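Local coordinates for trwC protein (Escherichia coli, PDB 1S6M) that probably nicks plasmid DNA and bonds to the cut strand to start conjugative transfer, this chain being the relaxase domain of a longer protein, at residues T87-K92 and D157-T162; R124-Q129 and A179-E184; F148-S153 and H161-I166. All blocks are in the same frame, centred on the assembly; numbering follows the deposited sequence.

Interactions 1 and 3 sit side by side in the five-stranded antiparallel sheet at the heart of the relaxase domain, their centres about 8 Å apart. Strand 158-167 lies between strands 81-89 and 145-152 and serves both, so His161 and Thr162 belong to each contact and the nickel ion touches both. Interaction 2 lies about 28 Å from interaction 1 and about 24 Å from interaction 3 (centre to centre), and meets the latter where Leu180 packs on Ile166. Along the chain the order is 87-92, 124-129, 148-153, 157-166, 179-184. The protein thus holds bound DNA at two separated places, one near the metal and one at strand 126-131, with bases bonded at both.

Interaction 1 (T87-K92 and D157-T162); sequences TFSAPK and DPQLHT. With NI (nickel (II) ion), chain C; nucleotides of chain A.
Lys92 and Gln159 meet at their polar ends, their side chains crossing at about a right angle beside the bound DNA. The lysine chain bends at its second and third torsions, and this carries NZ over to the neighbouring strand. There Lys92 NZ lies 2.9 Å from Pro158 O, almost in line with that carbonyl, and 3.0 Å from Gln159 OE1, tilted somewhat out of the amide plane. Lys92 NZ also bonds OP1 of DC24 of chain A at 3.1 Å, and Phe232 O takes another bond, so four acceptor oxygens must share three hydrogens.

With OE1 turned to the lysine, the Gln159 amide points NE2 at the thymine, 2.9 Å from O2 of DT23 of chain A. Its flip is settled by these two partners. One water joins OE1 to Ala90 O, and a second joins NE2 to Ser89 OG.

Further along, where strands 81-89 and 158-167 are neighbours in the antiparallel sheet of the relaxase domain, Ser89 and His161 form a non-hydrogen-bonded pair, with Ser89 OG 3.6 Å from His161 CB. The imidazole has CG wedged between its own backbone N and carbonyl carbon (chi1 64°). In that pose His161 ND1 gives a bond of 2.8 Å to Gln159 O, close to the ring plane, while His161 NE2 binds nickel at 2.2 Å. Phe88 and Thr162 make the adjoining hydrogen-bonded pair with side chains on the other face, where helix 104-122 covers Phe88 and His110 bonds Thr162 OG1.

Gln159 therefore works at both ends: its carbonyl probably helps to fix the rotation of a metal ligand, and its amide grips a base. Lys92 probably offsets the negative charge of the phosphate that follows that base.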
loop_
_atom_site.group_PDB
_atom_site.type_symbol
_atom_site.label_atom_id
_atom_site.label_comp_id
_atom_site.label_asym_id
_atom_site.label_seq_id
_atom_site.Cartn_x
_atom_site.Cartn_y
_atom_site.Cartn_z
ATOM N N THR B 87 -0.603 2.433 0.672
ATOM C CA THR B 87 0.251 1.409 0.082
ATOM C C THR B 87 1.577 1.184 0.806
ATOM O O THR B 87 2.426 2.069 0.841
ATOM C CB THR B 87 0.539 1.740 -1.405
ATOM O OG1 THR B 87 -0.695 1.813 -2.126
ATOM C CG2 THR B 87 1.414 0.679 -2.038
ATOM N N PHE B 88 1.742 -0.012 1.367
ATOM C CA PHE B 88 2.956 -0.393 2.095
ATOM C C PHE B 88 3.944 -1.147 1.191
ATOM O O PHE B 88 3.592 -2.164 0.602
ATOM C CB PHE B 88 2.607 -1.302 3.286
ATOM C CG PHE B 88 1.650 -0.686 4.270
ATOM C CD1 PHE B 88 0.284 -0.640 4.007
ATOM C CD2 PHE B 88 2.120 -0.140 5.466
ATOM C CE1 PHE B 88 -0.600 -0.052 4.919
ATOM C CE2 PHE B 88 1.240 0.450 6.380
ATOM C CZ PHE B 88 -0.116 0.491 6.108
ATOM N N SER B 89 5.181 -0.666 1.103
ATOM C CA SER B 89 6.189 -1.326 0.271
ATOM C C SER B 89 7.442 -1.722 1.059
ATOM O O SER B 89 7.983 -0.926 1.823
ATOM C CB SER B 89 6.591 -0.416 -0.898
ATOM O OG SER B 89 5.500 -0.201 -1.774
ATOM N N ALA B 90 7.913 -2.946 0.858
ATOM C CA ALA B 90 9.102 -3.406 1.563
ATOM C C ALA B 90 10.383 -2.957 0.863
ATOM O O ALA B 90 10.361 -2.567 -0.307
ATOM C CB ALA B 90 9.085 -4.920 1.680
ATOM N N PRO B 91 11.516 -2.987 1.586
ATOM C CA PRO B 91 12.805 -2.589 1.014
ATOM C C PRO B 91 13.123 -3.624 -0.059
ATOM O O PRO B 91 12.681 -4.767 0.050
ATOM C CB PRO B 91 13.750 -2.666 2.210
ATOM C CG PRO B 91 12.816 -2.371 3.395
ATOM C CD PRO B 91 11.637 -3.236 3.031
ATOM N N LYS B 92 13.863 -3.230 -1.093
ATOM C CA LYS B 92 14.177 -4.144 -2.187
ATOM C C LYS B 92 14.770 -5.484 -1.752
ATOM O O LYS B 92 14.308 -6.537 -2.198
ATOM C CB LYS B 92 15.108 -3.464 -3.207
ATOM C CG LYS B 92 15.378 -4.310 -4.461
ATOM C CD LYS B 92 14.089 -4.655 -5.233
ATOM C CE LYS B 92 13.397 -3.400 -5.789
ATOM N NZ LYS B 92 12.287 -3.729 -6.713
ATOM N N ASP B 157 10.064 -6.359 -11.737
ATOM C CA ASP B 157 11.111 -6.701 -10.773
ATOM C C ASP B 157 10.349 -7.200 -9.534
ATOM O O ASP B 157 9.148 -6.963 -9.407
ATOM C CB ASP B 157 11.928 -5.466 -10.351
ATOM C CG ASP B 157 13.013 -5.081 -11.352
ATOM O OD1 ASP B 157 13.779 -5.971 -11.765
ATOM O OD2 ASP B 157 13.118 -3.883 -11.704
ATOM N N PRO B 158 11.028 -7.914 -8.621
ATOM C CA PRO B 158 10.339 -8.393 -7.411
ATOM C C PRO B 158 9.993 -7.126 -6.623
ATOM O O PRO B 158 10.843 -6.256 -6.483
ATOM C CB PRO B 158 11.410 -9.224 -6.709
ATOM C CG PRO B 158 12.252 -9.722 -7.833
ATOM C CD PRO B 158 12.377 -8.494 -8.718
ATOM N N GLN B 159 8.764 -7.011 -6.124
ATOM C CA GLN B 159 8.354 -5.802 -5.398
ATOM C C GLN B 159 7.183 -6.089 -4.449
ATOM O O GLN B 159 6.019 -5.854 -4.775
ATOM C CB GLN B 159 7.972 -4.719 -6.427
ATOM C CG GLN B 159 7.528 -3.367 -5.880
ATOM C CD GLN B 159 8.602 -2.649 -5.078
ATOM O OE1 GLN B 159 9.781 -2.997 -5.141
ATOM N NE2 GLN B 159 8.198 -1.630 -4.327
ATOM N N LEU B 160 7.503 -6.611 -3.271
ATOM C CA LEU B 160 6.485 -6.951 -2.277
ATOM C C LEU B 160 5.766 -5.726 -1.728
ATOM O O LEU B 160 6.385 -4.852 -1.128
ATOM C CB LEU B 160 7.128 -7.726 -1.121
ATOM C CG LEU B 160 6.222 -8.279 -0.014
ATOM C CD1 LEU B 160 5.173 -9.210 -0.622
ATOM C CD2 LEU B 160 7.077 -9.034 1.011
ATOM N N HIS B 161 4.458 -5.661 -1.932
ATOM C CA HIS B 161 3.676 -4.543 -1.421
ATOM C C HIS B 161 2.218 -4.908 -1.198
ATOM O O HIS B 161 1.731 -5.908 -1.724
ATOM C CB HIS B 161 3.769 -3.317 -2.352
ATOM C CG HIS B 161 3.184 -3.520 -3.718
ATOM N ND1 HIS B 161 3.850 -4.149 -4.755
ATOM C CD2 HIS B 161 1.987 -3.099 -4.225
ATOM C CE1 HIS B 161 3.076 -4.091 -5.843
ATOM N NE2 HIS B 161 1.955 -3.471 -5.559
ATOM N N THR B 162 1.533 -4.100 -0.392
ATOM C CA THR B 162 0.121 -4.305 -0.105
ATOM C C THR B 162 -0.660 -2.997 -0.209
ATOM O O THR B 162 -0.261 -1.973 0.349
ATOM C CB THR B 162 -0.121 -4.866 1.322
ATOM O OG1 THR B 162 0.450 -6.173 1.444
ATOM C CG2 THR B 162 -1.607 -4.958 1.601
HETATM NI NI NI C . 0.216 -3.251 -6.842
ATOM P P DT A 23 16.002 2.846 -2.650
ATOM O OP1 DT A 23 16.582 1.736 -1.875
ATOM O OP2 DT A 23 16.892 3.693 -3.489
ATOM O "O5'" DT A 23 14.813 2.253 -3.539
ATOM C "C5'" DT A 23 15.026 1.218 -4.551
ATOM C "C4'" DT A 23 13.854 0.264 -4.602
ATOM O "O4'" DT A 23 13.484 -0.120 -3.267
ATOM C "C3'" DT A 23 12.565 0.666 -5.340
ATOM O "O3'" DT A 23 12.543 -0.297 -6.420
ATOM C "C2'" DT A 23 11.459 0.050 -4.490
ATOM C "C1'" DT A 23 12.096 -0.287 -3.149
ATOM N N1 DT A 23 11.657 0.325 -1.889
ATOM C C2 DT A 23 10.344 0.335 -1.524
ATOM O O2 DT A 23 9.440 0.023 -2.271
ATOM N N3 DT A 23 10.121 0.743 -0.231
ATOM C C4 DT A 23 11.076 1.156 0.698
ATOM O O4 DT A 23 10.735 1.426 1.830
ATOM C C5 DT A 23 12.426 1.205 0.208
ATOM C C7 DT A 23 13.527 1.674 1.134
ATOM C C6 DT A 23 12.649 0.805 -1.045
ATOM P P DC A 24 11.750 -0.027 -7.802
ATOM O OP1 DC A 24 11.160 -1.317 -8.228
ATOM O OP2 DC A 24 12.707 0.671 -8.715
ATOM O "O5'" DC A 24 10.543 0.946 -7.428
ATOM C "C5'" DC A 24 9.173 0.487 -7.299
ATOM C "C4'" DC A 24 8.226 1.662 -7.173
ATOM O "O4'" DC A 24 8.846 2.657 -6.321
ATOM C "C3'" DC A 24 7.860 2.402 -8.469
ATOM O "O3'" DC A 24 6.500 2.044 -8.808
ATOM C "C2'" DC A 24 7.716 3.852 -8.026
ATOM C "C1'" DC A 24 8.519 3.963 -6.747
ATOM N N1 DC A 24 9.722 4.817 -6.682
ATOM C C2 DC A 24 9.536 6.199 -6.570
ATOM O O2 DC A 24 8.392 6.657 -6.691
ATOM N N3 DC A 24 10.599 6.997 -6.334
ATOM C C4 DC A 24 11.816 6.472 -6.239
ATOM N N4 DC A 24 12.824 7.302 -5.963
ATOM C C5 DC A 24 12.050 5.070 -6.420
ATOM C C6 DC A 24 10.981 4.287 -6.646
HETATM O O HOH W 1 5.288 -0.452 -4.751
HETATM O O HOH W 2 10.927 -3.857 -2.736
HETATM O O HOH W 3 1.119 -1.323 -7.587
HETATM O O HOH W 4 -1.413 -2.615 -8.299
#

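Interaction 2 (R124-Q129 and A179-E184); sequences RAQARQ and ALKNDE. With nucleotides of chain A.
A single direct hydrogen bond ties these backbones together, and it arrives from an odd direction: Lys181 N points almost straight at Gln126 O (2.9 Å, 173° at the hydrogen) yet stands 46° above the carbonyl plane, away from a lone pair. Waters do much of the remaining joining. One bridges Arg124 O and Lys181 O; another links Arg128 N with Ala179 O.

Leu180 CD1 packs against Gln126 O at 3.6 Å, and the same methyl lies against Ala125 CB. The Gln126 side chain runs out extended and crosses Glu184 at a slant, its OE1 3.3 Å from Glu184 CG, with amide and carboxylate planes 28° apart. Gln126 NE2 is hydrogen-bonded to Thr139 of the neighbouring strand 134-139.

Segment 124-129 leads into the hairpin of strands 126-131 and 134-139, a two-stranded ribbon apart from the main sheet, and segment 179-184 runs alongside into the short helix 183-186. Three of their side chains hydrogen-bond to DNA bases. Arg128, whose chain bends at its third torsion, lays its guanidinium edge-on to DG15 of chain A, with NH1 3.1 Å from N7 and NH2 2.8 Å from O6, the classic two-bond grip on the Hoogsteen edge of a guanine. Replacing it with a leucine would probably leave those two base atoms without their donors and the guanine freer to shift.

Asn182 reads DT18 of chain A, taking a bond from N3 on OD1 and giving one from ND2 to O4. Beside it the Asp183 carboxylate faces DG17 of chain A, OD1 accepting the N1 hydrogen and OD2 one from N2, with N2 2.7 Å from Asp183 OD2. The Lys181 chain, bent at its last torsion, brings NZ 3.2 Å from Asp183 OD2, a salt bridge whose hydrogen bond is weak.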
loop_
_atom_site.group_PDB
_atom_site.type_symbol
_atom_site.label_atom_id
_atom_site.label_comp_id
_atom_site.label_asym_id
_atom_site.label_seq_id
_atom_site.Cartn_x
_atom_site.Cartn_y
_atom_site.Cartn_z
ATOM N N ARG B 124 -7.315 6.103 14.772
ATOM C CA ARG B 124 -7.415 7.499 14.344
ATOM C C ARG B 124 -8.639 7.799 13.461
ATOM O O ARG B 124 -8.771 8.903 12.935
ATOM C CB ARG B 124 -6.126 7.917 13.612
ATOM C CG ARG B 124 -4.899 8.118 14.516
ATOM C CD ARG B 124 -3.612 8.117 13.689
ATOM N NE ARG B 124 -2.407 8.487 14.440
ATOM C CZ ARG B 124 -1.785 7.707 15.322
ATOM N NH1 ARG B 124 -2.241 6.490 15.592
ATOM N NH2 ARG B 124 -0.689 8.144 15.925
ATOM N N ALA B 125 -9.531 6.826 13.298
ATOM C CA ALA B 125 -10.745 7.025 12.491
ATOM C C ALA B 125 -11.707 8.022 13.158
ATOM O O ALA B 125 -12.016 7.892 14.346
ATOM C CB ALA B 125 -11.454 5.681 12.276
ATOM N N GLN B 126 -12.181 9.003 12.393
ATOM C CA GLN B 126 -13.098 10.018 12.909
ATOM C C GLN B 126 -14.285 10.312 11.974
ATOM O O GLN B 126 -14.296 9.915 10.802
ATOM C CB GLN B 126 -12.348 11.336 13.172
ATOM C CG GLN B 126 -11.152 11.229 14.106
ATOM C CD GLN B 126 -10.685 12.585 14.623
ATOM O OE1 GLN B 126 -10.366 13.493 13.847
ATOM N NE2 GLN B 126 -10.648 12.727 15.950
ATOM N N ALA B 127 -15.274 11.019 12.518
ATOM C CA ALA B 127 -16.474 11.413 11.777
ATOM C C ALA B 127 -17.012 12.695 12.407
ATOM O O ALA B 127 -16.646 13.040 13.531
ATOM C CB ALA B 127 -17.532 10.314 11.856
ATOM N N ARG B 128 -17.869 13.407 11.687
ATOM C CA ARG B 128 -18.455 14.634 12.208
ATOM C C ARG B 128 -19.928 14.407 12.583
ATOM O O ARG B 128 -20.534 13.408 12.187
ATOM C CB ARG B 128 -18.342 15.762 11.170
ATOM C CG ARG B 128 -16.977 16.448 11.123
ATOM C CD ARG B 128 -16.882 17.511 10.020
ATOM N NE ARG B 128 -16.800 16.914 8.689
ATOM C CZ ARG B 128 -16.714 17.604 7.557
ATOM N NH1 ARG B 128 -16.639 16.964 6.391
ATOM N NH2 ARG B 128 -16.705 18.929 7.582
ATOM N N GLN B 129 -20.482 15.315 13.378
ATOM C CA GLN B 129 -21.886 15.255 13.780
ATOM C C GLN B 129 -22.314 16.634 14.227
ATOM O O GLN B 129 -21.639 17.276 15.039
ATOM C CB GLN B 129 -22.147 14.253 14.917
ATOM C CG GLN B 129 -23.609 14.312 15.400
ATOM C CD GLN B 129 -24.038 13.135 16.258
ATOM O OE1 GLN B 129 -25.188 13.065 16.688
ATOM N NE2 GLN B 129 -23.124 12.205 16.507
ATOM N N ALA B 179 -19.409 9.279 6.408
ATOM C CA ALA B 179 -18.165 9.356 5.662
ATOM C C ALA B 179 -17.020 9.522 6.660
ATOM O O ALA B 179 -17.214 9.994 7.787
ATOM C CB ALA B 179 -18.213 10.541 4.696
ATOM N N LEU B 180 -15.821 9.138 6.245
ATOM C CA LEU B 180 -14.668 9.245 7.122
ATOM C C LEU B 180 -14.036 10.641 7.089
ATOM O O LEU B 180 -13.869 11.228 6.016
ATOM C CB LEU B 180 -13.621 8.199 6.713
ATOM C CG LEU B 180 -12.253 8.139 7.415
ATOM C CD1 LEU B 180 -12.411 7.595 8.830
ATOM C CD2 LEU B 180 -11.315 7.238 6.620
ATOM N N LYS B 181 -13.745 11.202 8.265
ATOM C CA LYS B 181 -13.032 12.476 8.299
ATOM C C LYS B 181 -11.609 11.913 8.340
ATOM O O LYS B 181 -11.195 11.363 9.360
ATOM C CB LYS B 181 -13.318 13.273 9.574
ATOM C CG LYS B 181 -12.469 14.552 9.650
ATOM C CD LYS B 181 -12.872 15.475 10.776
ATOM C CE LYS B 181 -12.050 16.755 10.744
ATOM N NZ LYS B 181 -12.218 17.523 9.474
ATOM N N ASN B 182 -10.875 12.024 7.234
ATOM C CA ASN B 182 -9.534 11.434 7.134
ATOM C C ASN B 182 -8.327 12.245 7.594
ATOM O O ASN B 182 -7.188 11.784 7.472
ATOM C CB ASN B 182 -9.273 10.974 5.686
ATOM C CG ASN B 182 -9.075 12.144 4.722
ATOM O OD1 ASN B 182 -8.568 13.197 5.105
ATOM N ND2 ASN B 182 -9.458 11.953 3.460
ATOM N N ASP B 183 -8.558 13.435 8.121
ATOM C CA ASP B 183 -7.459 14.293 8.553
ATOM C C ASP B 183 -6.334 13.639 9.358
ATOM O O ASP B 183 -5.167 13.696 8.962
ATOM C CB ASP B 183 -8.022 15.478 9.336
ATOM C CG ASP B 183 -8.962 16.329 8.500
ATOM O OD1 ASP B 183 -9.559 15.798 7.537
ATOM O OD2 ASP B 183 -9.118 17.525 8.810
ATOM N N GLU B 184 -6.686 13.017 10.480
ATOM C CA GLU B 184 -5.701 12.395 11.358
ATOM C C GLU B 184 -4.905 11.266 10.715
ATOM O O GLU B 184 -3.735 11.074 11.046
ATOM C CB GLU B 184 -6.379 11.877 12.629
ATOM C CG GLU B 184 -7.141 12.938 13.413
ATOM C CD GLU B 184 -6.349 13.495 14.578
ATOM O OE1 GLU B 184 -5.475 14.364 14.359
ATOM O OE2 GLU B 184 -6.603 13.049 15.721
ATOM P P DG A 17 -8.714 21.639 -2.735
ATOM O OP1 DG A 17 -8.416 22.895 -3.470
ATOM O OP2 DG A 17 -8.643 20.331 -3.448
ATOM O "O5'" DG A 17 -7.786 21.572 -1.433
ATOM C "C5'" DG A 17 -7.311 22.748 -0.753
ATOM C "C4'" DG A 17 -6.679 22.369 0.567
ATOM O "O4'" DG A 17 -7.613 21.552 1.309
ATOM C "C3'" DG A 17 -5.401 21.524 0.463
ATOM O "O3'" DG A 17 -4.318 22.384 0.832
ATOM C "C2'" DG A 17 -5.475 20.613 1.674
ATOM C "C1'" DG A 17 -6.917 20.595 2.076
ATOM N N9 DG A 17 -7.660 19.339 2.101
ATOM C C8 DG A 17 -8.125 18.553 1.077
ATOM N N7 DG A 17 -8.881 17.570 1.505
ATOM C C5 DG A 17 -8.873 17.717 2.884
ATOM C C6 DG A 17 -9.515 16.971 3.913
ATOM O O6 DG A 17 -10.272 15.987 3.807
ATOM N N1 DG A 17 -9.208 17.481 5.179
ATOM C C2 DG A 17 -8.392 18.567 5.421
ATOM N N2 DG A 17 -8.202 18.929 6.701
ATOM N N3 DG A 17 -7.803 19.256 4.478
ATOM C C4 DG A 17 -8.086 18.784 3.257
ATOM P P DT A 18 -2.847 21.780 1.116
ATOM O OP1 DT A 18 -2.078 22.837 1.809
ATOM O OP2 DT A 18 -2.330 21.230 -0.166
ATOM O "O5'" DT A 18 -3.051 20.567 2.149
ATOM C "C5'" DT A 18 -2.887 20.743 3.574
ATOM C "C4'" DT A 18 -3.098 19.454 4.357
ATOM O "O4'" DT A 18 -4.331 18.781 3.975
ATOM C "C3'" DT A 18 -1.986 18.395 4.196
ATOM O "O3'" DT A 18 -1.301 18.372 5.471
ATOM C "C2'" DT A 18 -2.717 17.065 4.341
ATOM C "C1'" DT A 18 -4.179 17.400 4.204
ATOM N N1 DT A 18 -5.155 16.590 3.470
ATOM C C2 DT A 18 -5.998 15.889 4.280
ATOM O O2 DT A 18 -5.902 15.929 5.491
ATOM N N3 DT A 18 -6.936 15.142 3.632
ATOM C C4 DT A 18 -7.113 15.029 2.266
ATOM O O4 DT A 18 -8.026 14.336 1.831
ATOM C C5 DT A 18 -6.177 15.793 1.459
ATOM C C7 DT A 18 -6.284 15.715 -0.039
ATOM C C6 DT A 18 -5.254 16.528 2.095
ATOM P P DG A 15 -16.828 13.482 1.534
ATOM O OP1 DG A 15 -16.587 12.143 0.935
ATOM O OP2 DG A 15 -16.261 13.785 2.865
ATOM O "O5'" DG A 15 -16.193 14.565 0.550
ATOM C "C5'" DG A 15 -16.538 14.690 -0.842
ATOM C "C4'" DG A 15 -16.207 16.085 -1.292
ATOM O "O4'" DG A 15 -16.753 16.969 -0.303
ATOM C "C3'" DG A 15 -14.715 16.432 -1.379
ATOM O "O3'" DG A 15 -14.469 16.574 -2.780
ATOM C "C2'" DG A 15 -14.651 17.875 -0.904
ATOM C "C1'" DG A 15 -15.909 18.076 -0.094
ATOM N N9 DG A 15 -15.878 18.338 1.348
ATOM C C8 DG A 15 -15.693 17.473 2.389
ATOM N N7 DG A 15 -16.013 18.009 3.544
ATOM C C5 DG A 15 -16.363 19.306 3.221
ATOM C C6 DG A 15 -16.837 20.379 4.024
ATOM O O6 DG A 15 -17.078 20.385 5.237
ATOM N N1 DG A 15 -17.047 21.531 3.267
ATOM C C2 DG A 15 -16.841 21.635 1.906
ATOM N N2 DG A 15 -17.084 22.817 1.323
ATOM N N3 DG A 15 -16.423 20.647 1.161
ATOM C C4 DG A 15 -16.214 19.538 1.866
HETATM O O HOH W 5 -8.928 10.031 10.343
HETATM O O HOH W 6 -9.622 13.149 11.444
HETATM O O HOH W 7 -18.514 12.115 8.868
#

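Interaction 3 (F148-S153 and H161-I166); sequences FRHETS and HTHAVI. With NI (nickel (II) ion), chain C.
Strands 148-152 and 161-166 run antiparallel, their axes 153° apart, as the two arms of a beta hairpin carrying the three-histidine metal site seen in HUH-type relaxases. Phe148 with His163 and His150 with His161 are hydrogen-bonded pairs, on either side of the non-hydrogen-bonded pair Arg149–Thr162. The ladder is tight at His163 N to Phe148 O (2.8 Å) and slack at His161 N to His150 O (3.3 Å).

All three histidines project from the same face and converge on nickel, where copper or zinc is bound in other structures of this protein. His150 CG is anti to its carbonyl carbon, which swings ND1 to the metal. His150 uses ND1, at 2.1 Å from the metal, and His163 uses NE2, at 2.3 Å; His161 and two waters complete five ligands. The His150 ring stands at 86° to that of His161 and 67° to that of His163, while His150 ND1 and His163 NE2 sit only 3.2 Å apart because both hold the ion. His150 also packs with its CB over a face of the His161 ring, 3.5 Å from the centroid. Tyr18 steadies the site from outside: its ring stacks on His163 and its carbonyl bonds His150 NE2.

Next along this face, Phe148 turns its edge to Val165, CE1 meeting CG2 at 4.3 Å. On the opposite face the CB and CG of Arg149 pass Thr162 OG1, and the guanidinium leads away to a salt bridge with Asp111. Back at the metal, Thr152 O lies in the plane of the His161 ring, at its edge, 3.6 Å from CE1.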
loop_
_atom_site.group_PDB
_atom_site.type_symbol
_atom_site.label_atom_id
_atom_site.label_comp_id
_atom_site.label_asym_id
_atom_site.label_seq_id
_atom_site.Cartn_x
_atom_site.Cartn_y
_atom_site.Cartn_z
ATOM N N PHE B 148 -4.974 -5.917 -0.380
ATOM C CA PHE B 148 -4.521 -6.665 -1.549
ATOM C C PHE B 148 -2.997 -6.698 -1.642
ATOM O O PHE B 148 -2.371 -5.660 -1.850
ATOM C CB PHE B 148 -5.110 -6.041 -2.822
ATOM C CG PHE B 148 -6.614 -5.884 -2.788
ATOM C CD1 PHE B 148 -7.199 -4.728 -2.271
ATOM C CD2 PHE B 148 -7.447 -6.915 -3.233
ATOM C CE1 PHE B 148 -8.591 -4.592 -2.206
ATOM C CE2 PHE B 148 -8.840 -6.793 -3.172
ATOM C CZ PHE B 148 -9.414 -5.629 -2.652
ATOM N N ARG B 149 -2.413 -7.887 -1.481
ATOM C CA ARG B 149 -0.961 -8.081 -1.555
ATOM C C ARG B 149 -0.520 -8.392 -3.001
ATOM O O ARG B 149 -1.103 -9.255 -3.656
ATOM C CB ARG B 149 -0.539 -9.228 -0.625
ATOM C CG ARG B 149 0.968 -9.334 -0.384
ATOM C CD ARG B 149 1.304 -10.504 0.539
ATOM N NE ARG B 149 0.968 -11.781 -0.077
ATOM C CZ ARG B 149 0.430 -12.813 0.568
ATOM N NH1 ARG B 149 0.159 -13.934 -0.085
ATOM N NH2 ARG B 149 0.158 -12.725 1.862
ATOM N N HIS B 150 0.509 -7.686 -3.473
ATOM C CA HIS B 150 1.059 -7.824 -4.827
ATOM C C HIS B 150 2.545 -8.220 -4.768
ATOM O O HIS B 150 3.189 -8.073 -3.729
ATOM C CB HIS B 150 0.875 -6.494 -5.606
ATOM C CG HIS B 150 -0.552 -6.200 -5.962
ATOM N ND1 HIS B 150 -0.961 -5.015 -6.560
ATOM C CD2 HIS B 150 -1.639 -6.993 -5.778
ATOM C CE1 HIS B 150 -2.283 -5.108 -6.722
ATOM N NE2 HIS B 150 -2.719 -6.289 -6.263
ATOM N N GLU B 151 3.095 -8.708 -5.879
ATOM C CA GLU B 151 4.492 -9.133 -5.887
ATOM C C GLU B 151 5.429 -8.546 -6.955
ATOM O O GLU B 151 6.635 -8.771 -6.883
ATOM C CB GLU B 151 4.562 -10.667 -5.959
ATOM C CG GLU B 151 3.824 -11.400 -4.834
ATOM C CD GLU B 151 3.914 -12.921 -4.966
ATOM O OE1 GLU B 151 4.441 -13.398 -5.991
ATOM O OE2 GLU B 151 3.453 -13.637 -4.047
ATOM N N THR B 152 4.912 -7.789 -7.921
ATOM C CA THR B 152 5.773 -7.233 -8.976
ATOM C C THR B 152 5.624 -5.726 -9.240
ATOM O O THR B 152 4.577 -5.141 -8.965
ATOM C CB THR B 152 5.527 -7.951 -10.329
ATOM O OG1 THR B 152 4.194 -7.679 -10.776
ATOM C CG2 THR B 152 5.696 -9.453 -10.185
ATOM N N SER B 153 6.676 -5.107 -9.780
ATOM C CA SER B 153 6.646 -3.680 -10.111
ATOM C C SER B 153 6.176 -3.550 -11.569
ATOM O O SER B 153 5.967 -4.556 -12.245
ATOM C CB SER B 153 8.035 -3.049 -9.971
ATOM O OG SER B 153 8.862 -3.369 -11.074
ATOM N N HIS B 161 4.458 -5.661 -1.932
ATOM C CA HIS B 161 3.676 -4.543 -1.421
ATOM C C HIS B 161 2.218 -4.908 -1.198
ATOM O O HIS B 161 1.731 -5.908 -1.724
ATOM C CB HIS B 161 3.769 -3.317 -2.352
ATOM C CG HIS B 161 3.184 -3.520 -3.718
ATOM N ND1 HIS B 161 3.850 -4.149 -4.755
ATOM C CD2 HIS B 161 1.987 -3.099 -4.225
ATOM C CE1 HIS B 161 3.076 -4.091 -5.843
ATOM N NE2 HIS B 161 1.955 -3.471 -5.559
ATOM N N THR B 162 1.533 -4.100 -0.392
ATOM C CA THR B 162 0.121 -4.305 -0.105
ATOM C C THR B 162 -0.660 -2.997 -0.209
ATOM O O THR B 162 -0.261 -1.973 0.349
ATOM C CB THR B 162 -0.121 -4.866 1.322
ATOM O OG1 THR B 162 0.450 -6.173 1.444
ATOM C CG2 THR B 162 -1.607 -4.958 1.601
ATOM N N HIS B 163 -1.767 -3.044 -0.942
ATOM C CA HIS B 163 -2.648 -1.900 -1.094
ATOM C C HIS B 163 -3.742 -2.051 -0.037
ATOM O O HIS B 163 -4.583 -2.946 -0.139
ATOM C CB HIS B 163 -3.317 -1.901 -2.473
ATOM C CG HIS B 163 -2.363 -1.771 -3.620
ATOM N ND1 HIS B 163 -1.855 -0.567 -4.064
ATOM C CD2 HIS B 163 -1.852 -2.733 -4.439
ATOM C CE1 HIS B 163 -1.079 -0.809 -5.117
ATOM N NE2 HIS B 163 -1.055 -2.096 -5.366
ATOM N N ALA B 164 -3.726 -1.206 0.986
ATOM C CA ALA B 164 -4.764 -1.270 2.005
ATOM C C ALA B 164 -5.812 -0.233 1.614
ATOM O O ALA B 164 -5.609 0.966 1.808
ATOM C CB ALA B 164 -4.182 -0.960 3.391
ATOM N N VAL B 165 -6.925 -0.691 1.045
ATOM C CA VAL B 165 -7.972 0.227 0.634
ATOM C C VAL B 165 -9.008 0.458 1.732
ATOM O O VAL B 165 -9.851 -0.397 1.997
ATOM C CB VAL B 165 -8.686 -0.260 -0.661
ATOM C CG1 VAL B 165 -9.766 0.737 -1.072
ATOM C CG2 VAL B 165 -7.671 -0.414 -1.794
ATOM N N ILE B 166 -8.922 1.627 2.367
ATOM C CA ILE B 166 -9.838 2.026 3.430
ATOM C C ILE B 166 -11.070 2.654 2.791
ATOM O O ILE B 166 -10.968 3.674 2.119
ATOM C CB ILE B 166 -9.193 3.083 4.363
ATOM C CG1 ILE B 166 -7.920 2.523 4.998
ATOM C CG2 ILE B 166 -10.174 3.493 5.445
ATOM C CD1 ILE B 166 -7.094 3.570 5.718
HETATM NI NI NI C . 0.216 -3.251 -6.842
HETATM O O HOH W 3 1.119 -1.323 -7.587
HETATM O O HOH W 4 -1.413 -2.615 -8.299
#